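Local coordinates for spore germination protein GerM (Bacillus subtilis subsp. subtilis str. 168, PDB 6GZB) that is of unknown molecular function but affects both sporulation and germination, at residues Val143-Thr148 and Thr202-Ala207; Asp228-Ala233 and Val268-Asn273; Glu236-Pro241 and Glu253-Val258; Ser294-Leu299 and Lys306-Lys311. All coordinates share one frame; numbering follows the deposited sequence.

Interaction 1 (Val143-Thr148 and Thr202-Ala207); sequences VTWTLT and TVYYLA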
loop_
_atom_site.group_PDB
_atom_site.type_symbol
_atom_site.label_atom_id
_atom_site.label_comp_id
_atom_site.label_asym_id
_atom_site.label_seq_id
_atom_site.Cartn_x
_atom_site.Cartn_y
_atom_site.Cartn_z
ATOM N N VAL A 143 -2.222 5.013 -9.944
ATOM C CA VAL A 143 -3.141 6.133 -9.975
ATOM C C VAL A 143 -4.176 6.007 -8.858
ATOM O O VAL A 143 -4.437 6.960 -8.130
ATOM C CB VAL A 143 -3.851 6.220 -11.343
ATOM C CG1 VAL A 143 -4.992 7.213 -11.290
ATOM C CG2 VAL A 143 -2.860 6.607 -12.425
ATOM N N THR A 144 -4.705 4.805 -8.682
ATOM C CA THR A 144 -5.738 4.572 -7.689
ATOM C C THR A 144 -5.218 4.832 -6.282
ATOM O O THR A 144 -5.872 5.496 -5.482
ATOM C CB THR A 144 -6.299 3.140 -7.778
ATOM O OG1 THR A 144 -6.880 2.936 -9.074
ATOM C CG2 THR A 144 -7.372 2.925 -6.721
ATOM N N TRP A 145 -4.043 4.297 -5.975
ATOM C CA TRP A 145 -3.524 4.392 -4.622
ATOM C C TRP A 145 -2.984 5.789 -4.347
ATOM O O TRP A 145 -3.103 6.297 -3.225
ATOM C CB TRP A 145 -2.454 3.332 -4.360
ATOM C CG TRP A 145 -3.027 1.987 -4.063
ATOM C CD1 TRP A 145 -3.762 1.214 -4.908
ATOM C CD2 TRP A 145 -2.942 1.268 -2.834
ATOM N NE1 TRP A 145 -4.169 0.076 -4.273
ATOM C CE2 TRP A 145 -3.668 0.069 -3.003
ATOM C CE3 TRP A 145 -2.320 1.512 -1.607
ATOM C CZ2 TRP A 145 -3.811 -0.875 -1.983
ATOM C CZ3 TRP A 145 -2.459 0.567 -0.588
ATOM C CH2 TRP A 145 -3.205 -0.602 -0.781
ATOM N N THR A 146 -2.465 6.441 -5.381
ATOM C CA THR A 146 -2.003 7.818 -5.228
ATOM C C THR A 146 -3.165 8.788 -4.942
ATOM O O THR A 146 -3.085 9.618 -4.028
ATOM C CB THR A 146 -1.192 8.290 -6.445
ATOM O OG1 THR A 146 -0.045 7.448 -6.614
ATOM C CG2 THR A 146 -0.725 9.724 -6.248
ATOM N N LEU A 147 -4.265 8.635 -5.672
ATOM C CA LEU A 147 -5.427 9.501 -5.484
ATOM C C LEU A 147 -6.102 9.257 -4.140
ATOM O O LEU A 147 -6.527 10.197 -3.475
ATOM C CB LEU A 147 -6.442 9.310 -6.616
ATOM C CG LEU A 147 -6.060 9.973 -7.937
ATOM C CD1 LEU A 147 -7.081 9.657 -9.023
ATOM C CD2 LEU A 147 -5.928 11.471 -7.740
ATOM N N THR A 148 -6.184 7.999 -3.727
ATOM C CA THR A 148 -6.950 7.646 -2.536
ATOM C C THR A 148 -6.198 7.875 -1.242
ATOM O O THR A 148 -6.723 7.599 -0.161
ATOM C CB THR A 148 -7.453 6.184 -2.580
ATOM O OG1 THR A 148 -6.376 5.298 -2.893
ATOM C CG2 THR A 148 -8.546 6.043 -3.638
ATOM N N THR A 202 -4.743 -7.384 1.611
ATOM C CA THR A 202 -3.468 -6.725 1.412
ATOM C C THR A 202 -2.590 -6.881 2.632
ATOM O O THR A 202 -3.035 -6.689 3.771
ATOM C CB THR A 202 -3.666 -5.247 1.080
ATOM O OG1 THR A 202 -4.272 -5.157 -0.213
ATOM C CG2 THR A 202 -2.336 -4.500 1.068
ATOM N N VAL A 203 -1.357 -7.310 2.379
ATOM C CA VAL A 203 -0.374 -7.572 3.427
ATOM C C VAL A 203 0.938 -6.901 3.017
ATOM O O VAL A 203 1.337 -6.954 1.850
ATOM C CB VAL A 203 -0.155 -9.091 3.567
ATOM C CG1 VAL A 203 0.988 -9.412 4.508
ATOM C CG2 VAL A 203 -1.440 -9.765 4.025
ATOM N N TYR A 204 1.586 -6.237 3.967
ATOM C CA TYR A 204 2.828 -5.522 3.693
ATOM C C TYR A 204 4.046 -6.374 4.016
ATOM O O TYR A 204 4.165 -6.927 5.109
ATOM C CB TYR A 204 2.896 -4.220 4.487
ATOM C CG TYR A 204 2.076 -3.101 3.897
ATOM C CD1 TYR A 204 0.718 -2.985 4.164
ATOM C CD2 TYR A 204 2.666 -2.139 3.111
ATOM C CE1 TYR A 204 -0.019 -1.928 3.654
ATOM C CE2 TYR A 204 1.942 -1.086 2.594
ATOM C CZ TYR A 204 0.592 -0.998 2.845
ATOM O OH TYR A 204 -0.120 0.061 2.318
ATOM N N TYR A 205 4.941 -6.485 3.042
ATOM C CA TYR A 205 6.207 -7.146 3.259
ATOM C C TYR A 205 7.334 -6.150 3.124
ATOM O O TYR A 205 7.126 -5.008 2.721
ATOM C CB TYR A 205 6.389 -8.295 2.267
ATOM C CG TYR A 205 5.366 -9.385 2.429
ATOM C CD1 TYR A 205 5.433 -10.266 3.497
ATOM C CD2 TYR A 205 4.327 -9.527 1.525
ATOM C CE1 TYR A 205 4.500 -11.282 3.640
ATOM C CE2 TYR A 205 3.369 -10.512 1.679
ATOM C CZ TYR A 205 3.476 -11.402 2.719
ATOM O OH TYR A 205 2.520 -12.374 2.865
ATOM N N LEU A 206 8.535 -6.600 3.463
ATOM C CA LEU A 206 9.694 -5.722 3.543
ATOM C C LEU A 206 10.569 -5.904 2.312
ATOM O O LEU A 206 10.664 -7.001 1.756
ATOM C CB LEU A 206 10.460 -6.057 4.821
ATOM C CG LEU A 206 11.669 -5.219 5.217
ATOM C CD1 LEU A 206 11.258 -3.817 5.634
ATOM C CD2 LEU A 206 12.426 -5.906 6.339
ATOM N N ALA A 207 11.009 -4.792 1.750
ATOM C CA ALA A 207 12.008 -4.812 0.688
ATOM C C ALA A 207 13.118 -3.842 1.075
ATOM O O ALA A 207 12.984 -3.084 2.035
ATOM C CB ALA A 207 11.396 -4.396 -0.631
#

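Interaction 2 (Asp228-Ala233 and Val268-Asn273); sequences DDITAA and VTLDFN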
loop_
_atom_site.group_PDB
_atom_site.type_symbol
_atom_site.label_atom_id
_atom_site.label_comp_id
_atom_site.label_asym_id
_atom_site.label_seq_id
_atom_site.Cartn_x
_atom_site.Cartn_y
_atom_site.Cartn_z
ATOM N N ASP A 228 -11.975 -14.127 10.121
ATOM C CA ASP A 228 -11.235 -13.118 10.880
ATOM C C ASP A 228 -10.003 -12.681 10.081
ATOM O O ASP A 228 -8.998 -13.394 10.032
ATOM C CB ASP A 228 -10.822 -13.712 12.233
ATOM C CG ASP A 228 -9.905 -12.805 13.028
ATOM O OD1 ASP A 228 -9.784 -11.610 12.693
ATOM O OD2 ASP A 228 -9.320 -13.292 14.016
ATOM N N ASP A 229 -10.099 -11.528 9.425
ATOM C CA ASP A 229 -9.028 -11.072 8.532
ATOM C C ASP A 229 -7.844 -10.464 9.288
ATOM O O ASP A 229 -6.754 -10.289 8.727
ATOM C CB ASP A 229 -9.566 -10.076 7.507
ATOM C CG ASP A 229 -10.350 -10.758 6.387
ATOM O OD1 ASP A 229 -10.078 -11.946 6.101
ATOM O OD2 ASP A 229 -11.275 -10.124 5.834
ATOM N N ILE A 230 -8.058 -10.138 10.557
ATOM C CA ILE A 230 -6.971 -9.691 11.415
ATOM C C ILE A 230 -6.017 -10.855 11.681
ATOM O O ILE A 230 -4.818 -10.775 11.417
ATOM C CB ILE A 230 -7.506 -9.121 12.739
ATOM C CG1 ILE A 230 -8.195 -7.775 12.494
ATOM C CG2 ILE A 230 -6.371 -8.953 13.733
ATOM C CD1 ILE A 230 -9.046 -7.315 13.651
ATOM N N THR A 231 -6.581 -11.985 12.073
ATOM C CA THR A 231 -5.806 -13.202 12.263
ATOM C C THR A 231 -5.190 -13.705 10.958
ATOM O O THR A 231 -4.041 -14.146 10.930
ATOM C CB THR A 231 -6.680 -14.307 12.890
ATOM O OG1 THR A 231 -7.115 -13.885 14.186
ATOM C CG2 THR A 231 -5.905 -15.605 13.025
ATOM N N ALA A 232 -5.966 -13.670 9.881
ATOM C CA ALA A 232 -5.460 -14.069 8.569
ATOM C C ALA A 232 -4.225 -13.248 8.188
ATOM O O ALA A 232 -3.224 -13.797 7.721
ATOM C CB ALA A 232 -6.545 -13.905 7.514
ATOM N N ALA A 233 -4.324 -11.930 8.348
ATOM C CA ALA A 233 -3.209 -11.019 8.061
ATOM C C ALA A 233 -1.958 -11.380 8.854
ATOM O O ALA A 233 -0.863 -11.487 8.300
ATOM C CB ALA A 233 -3.618 -9.585 8.352
ATOM N N VAL A 268 -7.356 -2.253 17.452
ATOM C CA VAL A 268 -7.180 -3.691 17.492
ATOM C C VAL A 268 -6.170 -4.052 18.560
ATOM O O VAL A 268 -5.102 -3.441 18.653
ATOM C CB VAL A 268 -6.691 -4.224 16.132
ATOM C CG1 VAL A 268 -6.396 -5.715 16.206
ATOM C CG2 VAL A 268 -7.725 -3.917 15.054
ATOM N N THR A 269 -6.484 -5.087 19.328
ATOM C CA THR A 269 -5.547 -5.624 20.297
ATOM C C THR A 269 -5.097 -7.016 19.903
ATOM O O THR A 269 -5.918 -7.915 19.727
ATOM C CB THR A 269 -6.175 -5.673 21.700
ATOM O OG1 THR A 269 -6.480 -4.340 22.120
ATOM C CG2 THR A 269 -5.215 -6.299 22.700
ATOM N N LEU A 270 -3.787 -7.175 19.733
ATOM C CA LEU A 270 -3.209 -8.458 19.382
ATOM C C LEU A 270 -2.468 -9.042 20.570
ATOM O O LEU A 270 -1.779 -8.334 21.304
ATOM C CB LEU A 270 -2.231 -8.305 18.208
ATOM C CG LEU A 270 -2.764 -7.644 16.938
ATOM C CD1 LEU A 270 -1.635 -7.441 15.937
ATOM C CD2 LEU A 270 -3.874 -8.486 16.327
ATOM N N ASP A 271 -2.557 -10.355 20.705
ATOM C CA ASP A 271 -1.908 -11.064 21.784
ATOM C C ASP A 271 -1.049 -12.151 21.175
ATOM O O ASP A 271 -1.564 -13.105 20.604
ATOM C CB ASP A 271 -2.963 -11.672 22.714
ATOM C CG ASP A 271 -2.388 -12.111 24.051
ATOM O OD1 ASP A 271 -1.181 -11.890 24.298
ATOM O OD2 ASP A 271 -3.157 -12.684 24.852
ATOM N N PHE A 272 0.241 -11.945 21.194
ATOM C CA PHE A 272 1.144 -12.842 20.556
ATOM C C PHE A 272 1.788 -13.835 21.466
ATOM O O PHE A 272 1.738 -13.735 22.652
ATOM C CB PHE A 272 2.290 -12.041 19.953
ATOM C CG PHE A 272 1.929 -11.239 18.756
ATOM C CD1 PHE A 272 1.853 -11.823 17.530
ATOM C CD2 PHE A 272 1.726 -9.900 18.858
ATOM C CE1 PHE A 272 1.543 -11.096 16.427
ATOM C CE2 PHE A 272 1.409 -9.157 17.764
ATOM C CZ PHE A 272 1.321 -9.759 16.546
ATOM N N ASN A 273 2.415 -14.810 20.854
ATOM C CA ASN A 273 3.221 -15.749 21.572
ATOM C C ASN A 273 4.635 -15.175 21.662
ATOM O O ASN A 273 4.895 -14.078 21.233
ATOM C CB ASN A 273 3.181 -17.153 20.967
ATOM C CG ASN A 273 3.679 -17.230 19.532
ATOM O OD1 ASN A 273 4.155 -16.298 18.968
ATOM N ND2 ASN A 273 3.569 -18.388 18.970
#

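Interaction 3 (Glu236-Pro241 and Glu253-Val258); sequences ELAKGP and EDVKLV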
loop_
_atom_site.group_PDB
_atom_site.type_symbol
_atom_site.label_atom_id
_atom_site.label_comp_id
_atom_site.label_asym_id
_atom_site.label_seq_id
_atom_site.Cartn_x
_atom_site.Cartn_y
_atom_site.Cartn_z
ATOM N N GLU A 236 -0.427 -14.576 7.569
ATOM C CA GLU A 236 0.289 -14.346 6.306
ATOM C C GLU A 236 1.626 -13.639 6.535
ATOM O O GLU A 236 2.605 -13.876 5.814
ATOM C CB GLU A 236 -0.563 -13.519 5.329
ATOM C CG GLU A 236 -1.781 -14.245 4.771
ATOM C CD GLU A 236 -1.419 -15.540 4.059
ATOM O OE1 GLU A 236 -0.354 -15.592 3.427
ATOM O OE2 GLU A 236 -2.170 -16.524 4.187
ATOM N N LEU A 237 1.657 -12.733 7.503
ATOM C CA LEU A 237 2.906 -12.038 7.837
ATOM C C LEU A 237 3.943 -13.013 8.371
ATOM O O LEU A 237 5.113 -12.952 7.993
ATOM C CB LEU A 237 2.652 -10.933 8.852
ATOM C CG LEU A 237 2.023 -9.659 8.268
ATOM C CD1 LEU A 237 1.608 -8.698 9.368
ATOM C CD2 LEU A 237 2.991 -8.975 7.324
ATOM N N ALA A 238 3.490 -13.958 9.194
ATOM C CA ALA A 238 4.361 -14.990 9.751
ATOM C C ALA A 238 4.850 -15.961 8.684
ATOM O O ALA A 238 5.985 -16.427 8.748
ATOM C CB ALA A 238 3.633 -15.750 10.848
ATOM N N LYS A 239 3.992 -16.287 7.717
ATOM C CA LYS A 239 4.390 -17.186 6.626
ATOM C C LYS A 239 5.440 -16.549 5.737
ATOM O O LYS A 239 6.264 -17.242 5.157
ATOM C CB LYS A 239 3.195 -17.562 5.752
ATOM C CG LYS A 239 2.207 -18.515 6.389
ATOM C CD LYS A 239 1.246 -19.042 5.340
ATOM C CE LYS A 239 -0.193 -18.947 5.803
ATOM N NZ LYS A 239 -1.134 -19.227 4.685
ATOM N N GLY A 240 5.332 -15.240 5.538
ATOM C CA GLY A 240 6.290 -14.512 4.725
ATOM C C GLY A 240 5.901 -14.485 3.266
ATOM O O GLY A 240 4.907 -15.089 2.868
ATOM N N PRO A 241 6.677 -13.763 2.450
ATOM C CA PRO A 241 6.333 -13.599 1.050
ATOM C C PRO A 241 6.704 -14.826 0.214
ATOM O O PRO A 241 7.338 -15.748 0.713
ATOM C CB PRO A 241 7.158 -12.389 0.630
ATOM C CG PRO A 241 8.339 -12.408 1.532
ATOM C CD PRO A 241 7.843 -12.956 2.838
ATOM N N GLU A 253 8.461 -17.686 11.555
ATOM C CA GLU A 253 7.338 -18.498 11.104
ATOM C C GLU A 253 6.492 -19.029 12.247
ATOM O O GLU A 253 5.340 -19.412 12.040
ATOM C CB GLU A 253 7.826 -19.657 10.240
ATOM C CG GLU A 253 8.467 -19.209 8.940
ATOM C CD GLU A 253 8.512 -20.316 7.905
ATOM O OE1 GLU A 253 8.085 -20.067 6.758
ATOM O OE2 GLU A 253 8.950 -21.436 8.248
ATOM N N ASP A 254 7.041 -19.034 13.459
ATOM C CA ASP A 254 6.331 -19.611 14.603
ATOM C C ASP A 254 5.393 -18.608 15.256
ATOM O O ASP A 254 4.663 -18.949 16.178
ATOM C CB ASP A 254 7.320 -20.146 15.637
ATOM C CG ASP A 254 8.169 -21.276 15.097
ATOM O OD1 ASP A 254 7.625 -22.115 14.348
ATOM O OD2 ASP A 254 9.381 -21.310 15.398
ATOM N N VAL A 255 5.415 -17.370 14.783
ATOM C CA VAL A 255 4.553 -16.338 15.342
ATOM C C VAL A 255 3.087 -16.739 15.217
ATOM O O VAL A 255 2.643 -17.131 14.144
ATOM C CB VAL A 255 4.779 -14.988 14.630
ATOM C CG1 VAL A 255 3.629 -14.027 14.901
ATOM C CG2 VAL A 255 6.116 -14.394 15.037
ATOM N N LYS A 256 2.357 -16.668 16.327
ATOM C CA LYS A 256 0.918 -16.943 16.357
ATOM C C LYS A 256 0.240 -15.997 17.326
ATOM O O LYS A 256 0.857 -15.519 18.279
ATOM C CB LYS A 256 0.626 -18.378 16.814
ATOM C CG LYS A 256 1.175 -19.463 15.902
ATOM C CD LYS A 256 0.981 -20.846 16.507
ATOM C CE LYS A 256 2.003 -21.845 15.977
ATOM N NZ LYS A 256 3.279 -21.813 16.743
ATOM N N LEU A 257 -1.039 -15.731 17.085
ATOM C CA LEU A 257 -1.878 -15.113 18.091
ATOM C C LEU A 257 -2.298 -16.178 19.105
ATOM O O LEU A 257 -2.583 -17.315 18.736
ATOM C CB LEU A 257 -3.107 -14.470 17.451
ATOM C CG LEU A 257 -2.826 -13.340 16.456
ATOM C CD1 LEU A 257 -4.124 -12.837 15.859
ATOM C CD2 LEU A 257 -2.061 -12.191 17.102
ATOM N N VAL A 258 -2.303 -15.812 20.384
ATOM C CA VAL A 258 -2.670 -16.740 21.455
ATOM C C VAL A 258 -4.059 -16.424 22.005
ATOM O O VAL A 258 -4.611 -17.192 22.783
ATOM C CB VAL A 258 -1.647 -16.710 22.612
ATOM C CG1 VAL A 258 -0.294 -17.216 22.145
ATOM C CG2 VAL A 258 -1.518 -15.305 23.180
#

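Interaction 4 (Ser294-Leu299 and Lys306-Lys311); sequences SIVLTL and KSVSVK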
loop_
_atom_site.group_PDB
_atom_site.type_symbol
_atom_site.label_atom_id
_atom_site.label_comp_id
_atom_site.label_asym_id
_atom_site.label_seq_id
_atom_site.Cartn_x
_atom_site.Cartn_y
_atom_site.Cartn_z
ATOM N N SER A 294 5.044 -3.514 9.701
ATOM C CA SER A 294 4.319 -4.442 8.848
ATOM C C SER A 294 2.933 -4.726 9.408
ATOM O O SER A 294 1.940 -4.674 8.686
ATOM C CB SER A 294 5.099 -5.752 8.709
ATOM O OG SER A 294 6.131 -5.594 7.773
ATOM N N ILE A 295 2.869 -5.012 10.703
ATOM C CA ILE A 295 1.598 -5.244 11.365
ATOM C C ILE A 295 0.664 -4.053 11.223
ATOM O O ILE A 295 -0.498 -4.192 10.837
ATOM C CB ILE A 295 1.794 -5.540 12.857
ATOM C CG1 ILE A 295 2.424 -6.920 13.035
ATOM C CG2 ILE A 295 0.463 -5.450 13.582
ATOM C CD1 ILE A 295 2.915 -7.186 14.442
ATOM N N VAL A 296 1.177 -2.874 11.539
ATOM C CA VAL A 296 0.353 -1.690 11.605
ATOM C C VAL A 296 -0.100 -1.238 10.226
ATOM O O VAL A 296 -1.265 -0.882 10.038
ATOM C CB VAL A 296 1.095 -0.539 12.318
ATOM C CG1 VAL A 296 0.299 0.754 12.231
ATOM C CG2 VAL A 296 1.340 -0.912 13.765
ATOM N N LEU A 297 0.813 -1.243 9.261
ATOM C CA LEU A 297 0.446 -0.890 7.886
ATOM C C LEU A 297 -0.602 -1.862 7.340
ATOM O O LEU A 297 -1.506 -1.466 6.611
ATOM C CB LEU A 297 1.674 -0.882 6.963
ATOM C CG LEU A 297 2.642 0.286 7.165
ATOM C CD1 LEU A 297 3.920 0.048 6.386
ATOM C CD2 LEU A 297 2.012 1.608 6.750
ATOM N N THR A 298 -0.456 -3.135 7.680
ATOM C CA THR A 298 -1.322 -4.178 7.133
ATOM C C THR A 298 -2.723 -4.063 7.737
ATOM O O THR A 298 -3.720 -3.989 7.026
ATOM C CB THR A 298 -0.737 -5.570 7.412
ATOM O OG1 THR A 298 0.494 -5.733 6.684
ATOM C CG2 THR A 298 -1.714 -6.655 7.014
ATOM N N LEU A 299 -2.782 -3.955 9.053
ATOM C CA LEU A 299 -4.061 -3.925 9.753
ATOM C C LEU A 299 -4.843 -2.641 9.490
ATOM O O LEU A 299 -6.063 -2.685 9.290
ATOM C CB LEU A 299 -3.848 -4.124 11.251
ATOM C CG LEU A 299 -4.068 -5.552 11.757
ATOM C CD1 LEU A 299 -3.743 -6.591 10.706
ATOM C CD2 LEU A 299 -3.300 -5.832 13.035
ATOM N N LYS A 306 -7.912 1.716 13.034
ATOM C CA LYS A 306 -7.155 2.962 13.137
ATOM C C LYS A 306 -5.859 2.802 13.923
ATOM O O LYS A 306 -4.913 3.569 13.734
ATOM C CB LYS A 306 -8.019 4.052 13.771
ATOM C CG LYS A 306 -9.289 4.365 12.988
ATOM C CD LYS A 306 -8.985 4.812 11.561
ATOM C CE LYS A 306 -10.185 5.475 10.894
ATOM N NZ LYS A 306 -10.181 5.284 9.415
ATOM N N SER A 307 -5.797 1.792 14.785
ATOM C CA SER A 307 -4.622 1.605 15.629
ATOM C C SER A 307 -4.514 0.171 16.118
ATOM O O SER A 307 -5.481 -0.585 16.082
ATOM C CB SER A 307 -4.678 2.558 16.829
ATOM O OG SER A 307 -5.712 2.189 17.726
ATOM N N VAL A 308 -3.322 -0.199 16.569
ATOM C CA VAL A 308 -3.035 -1.568 16.976
ATOM C C VAL A 308 -2.250 -1.562 18.279
ATOM O O VAL A 308 -1.206 -0.919 18.375
ATOM C CB VAL A 308 -2.186 -2.304 15.921
ATOM C CG1 VAL A 308 -2.011 -3.771 16.297
ATOM C CG2 VAL A 308 -2.798 -2.142 14.543
ATOM N N SER A 309 -2.765 -2.273 19.278
ATOM C CA SER A 309 -2.045 -2.502 20.525
ATOM C C SER A 309 -1.545 -3.922 20.529
ATOM O O SER A 309 -2.248 -4.839 20.086
ATOM C CB SER A 309 -2.970 -2.294 21.732
ATOM O OG SER A 309 -3.513 -0.987 21.734
ATOM N N VAL A 310 -0.330 -4.112 21.030
ATOM C CA VAL A 310 0.300 -5.421 20.984
ATOM C C VAL A 310 0.649 -5.912 22.377
ATOM O O VAL A 310 1.124 -5.152 23.212
ATOM C CB VAL A 310 1.558 -5.413 20.096
ATOM C CG1 VAL A 310 1.179 -5.120 18.641
ATOM C CG2 VAL A 310 2.566 -4.396 20.612
ATOM N N LYS A 311 0.351 -7.180 22.629
ATOM C CA LYS A 311 0.694 -7.826 23.880
ATOM C C LYS A 311 1.389 -9.119 23.568
ATOM O O LYS A 311 1.272 -9.636 22.459
ATOM C CB LYS A 311 -0.558 -8.125 24.710
ATOM C CG LYS A 311 -1.374 -6.890 25.053
ATOM C CD LYS A 311 -2.520 -7.210 26.001
ATOM C CE LYS A 311 -3.505 -6.052 26.065
ATOM N NZ LYS A 311 -4.534 -6.238 27.118
#

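Interaction 1 (Val143-Thr148 and Thr202-Ala207)
Trp145 and Tyr204 meet at the junction of the tandem GerMN domains. Trp145 lies on helix 136-147 of the first domain, which connects the parallel strands 119-124 and 155-160 as a beta-alpha-beta crossover. Tyr204 lies on strand 198-208, in the part of the chain assigned to the second GerMN domain. The two side chains come from opposite directions. The CB of Trp145 points from the helix toward the strand. CG lies beside the backbone N and anti to the carbonyl carbon (chi1 -80°). This carries the indole out into the junction. On the five-membered ring, NE1 does not bond to the strand but has a hydrogen bond elsewhere. The six-membered ring makes the contact. Its CZ3 is 3.8 Å from Tyr204 OH, which sits at the indole edge, near the ring plane. This is packing, and the hydroxyl has its polar partner in Glu301. The neighbouring CH2 is 4.4 Å from Thr202 CG2, a looser approach that is oblique to the ring. Tyr57 also meets the indole, with the ring planes at about 55°, and Ile185 touches it. The backbone O of Trp145 and Thr148 OG1 both bond to Arg181. Thr148 OG1 also donates to Thr144 O at 2.6 Å. The same oxygen accepts Thr148 N from the opposite face of its carbonyl plane.

Interaction 2 (Asp228-Ala233 and Val268-Asn273)
Ile230 meets Val268 and Leu270 where the first turn of helix 229-239 packs on the sheet of the second GerMN domain. The tight part is wholly apolar. Ile230 CG2 touches Leu270 CD2 at 3.6 Å, and these two side chains cross obliquely. Ile230 and Val268 instead reach toward each other tip to tip. CD1 of Ile230 lies 3.9 Å from Val268 CG2 and 4.0 Å from Val268 CG1. The chi1 of Ile230 (-71°) sends CG2 mainly to Leu270, though it also grazes Val268 CG1, and the CG1-CD1 arm to Val268. Were Ile230 an alanine, the contacts of CG2 and CD1 with Leu270 and Val268 would probably be lost, leaving a gap between the start of helix 229-239 and the strand. The other side of the turn is looser and partly exposed. Asp228, Asp229 and Thr231 do not touch the strand, and the CB of Thr269 points away from the helix. Pro261 lies against Asp228, Ile230 and Thr231. Asp228 is the N-cap of the helix, but its capping bonds are weak. OD1 of Asp228 accepts Thr231 N at 3.3 Å in a nearly straight line (169°). The same OD1 accepts Ile230 N at 3.1 Å with a strongly bent angle of 128°.

Interaction 3 (Glu236-Pro241 and Glu253-Val258)
Ala238 turns its CB onto the backbone and side chain of Val255. That methyl lies 3.7 Å from Val255 O and 4.0 Å from Val255 CB. Val255 touches Phe272 of strand 267-272 as well, which places the methyl contact beside the sheet. Glu253 comes in next to it, against the carbonyl oxygen of Ala238. Its CA points a hydrogen at Ala238 O, a CA-H...O contact of 3.4 Å with an angle of 160° at the hydrogen. Glu253 CG also packs on this oxygen, at 3.7 Å. This packs the C-terminal end of helix 229-239, in the second GerMN domain, against the loop that leads to strand 262-264. The helix ends at Lys239. Gly240 follows with a positive phi of 89°, and its N still bonds to Glu236 O. With its backbone angles a CB would jam against the carbonyl O of Lys239. The outer side is polar. The CB of Lys239 points away from the loop, and its NZ forms a salt bridge with Glu236 OE2 at 2.9 Å. The ammonium meets the syn side of that oxygen, 33° out of the carboxylate plane. OE1 of Glu236 has a second partner, Lys220. On the loop, Lys256 NZ donates to Asp254 O at 3.2 Å.

Interaction 4 (Ser294-Leu299 and Lys306-Lys311)
Val308 is the hub of this contact and meets Ile295, Val296 and Leu299. Its CG1 is 4.0 Å from Ile295 CG2. Its CG2 is 4.0 Å from Leu299 CB. Leu299 CD2 lies by both methyls, 4.0 Å from Val308 CG2 and 4.1 Å from Val308 CG1. Ile295 and Leu299 each cross the valine at about a right angle. Val296 is more distant, with its CG2 4.4 Å from Val308 CB. The valine has CG1 anti to the backbone N (chi1 -174°), which gives one methyl to Ile295 and the other to the CB of Leu299. The torsions of Leu299 lie off the staggered positions, consistent with some strain. With an alanine in place of Val308, Ile295 CG2 and Leu299 CD2 would probably lose the methyls they pack on, and a gap would be left between the helix and strand 307-312. The segments belong to a beta-alpha-beta crossover: strand 267-272, helix 289-299, then the parallel neighbour strand 307-312. The axes of the short helix and strand segments make an angle of 141° between their N-to-C directions. In the next shell, Leu270 of strand 267-272 touches Ile295, Leu299 and Val308. Phe272 touches Ile295, and Ala233 of helix 229-239 lies against Leu299. On the helix, Ser294 O is gripped by two donors from opposite faces of its carbonyl plane, Thr298 N and Thr298 OG1. The bond from Thr298 OG1 to Ser294 O is 2.7 Å long. Thr298 OG1 also bonds to Tyr204 N, which ties the helix to strand 198-208.

Interactions 2, 3 and 4 all lie in the second GerMN domain. Interaction 1 joins the first domain to it. The centres of interactions 2 and 4 are 9 Å apart, and their strands are neighbours in one sheet, with Val268 O 2.7 Å from Ser309 N. Interactions 2 and 3 use the two ends of helix 229-239. Their centres are 10 Å apart, and Asp271 O lies 2.8 Å from Val258 N. Interaction 1 lies 16 Å from interaction 4, centre to centre, but touches it through Tyr204 and segment 294-299. It also meets interaction 3, where Val203 CG1 packs on Leu237 CD2 at 3.5 Å.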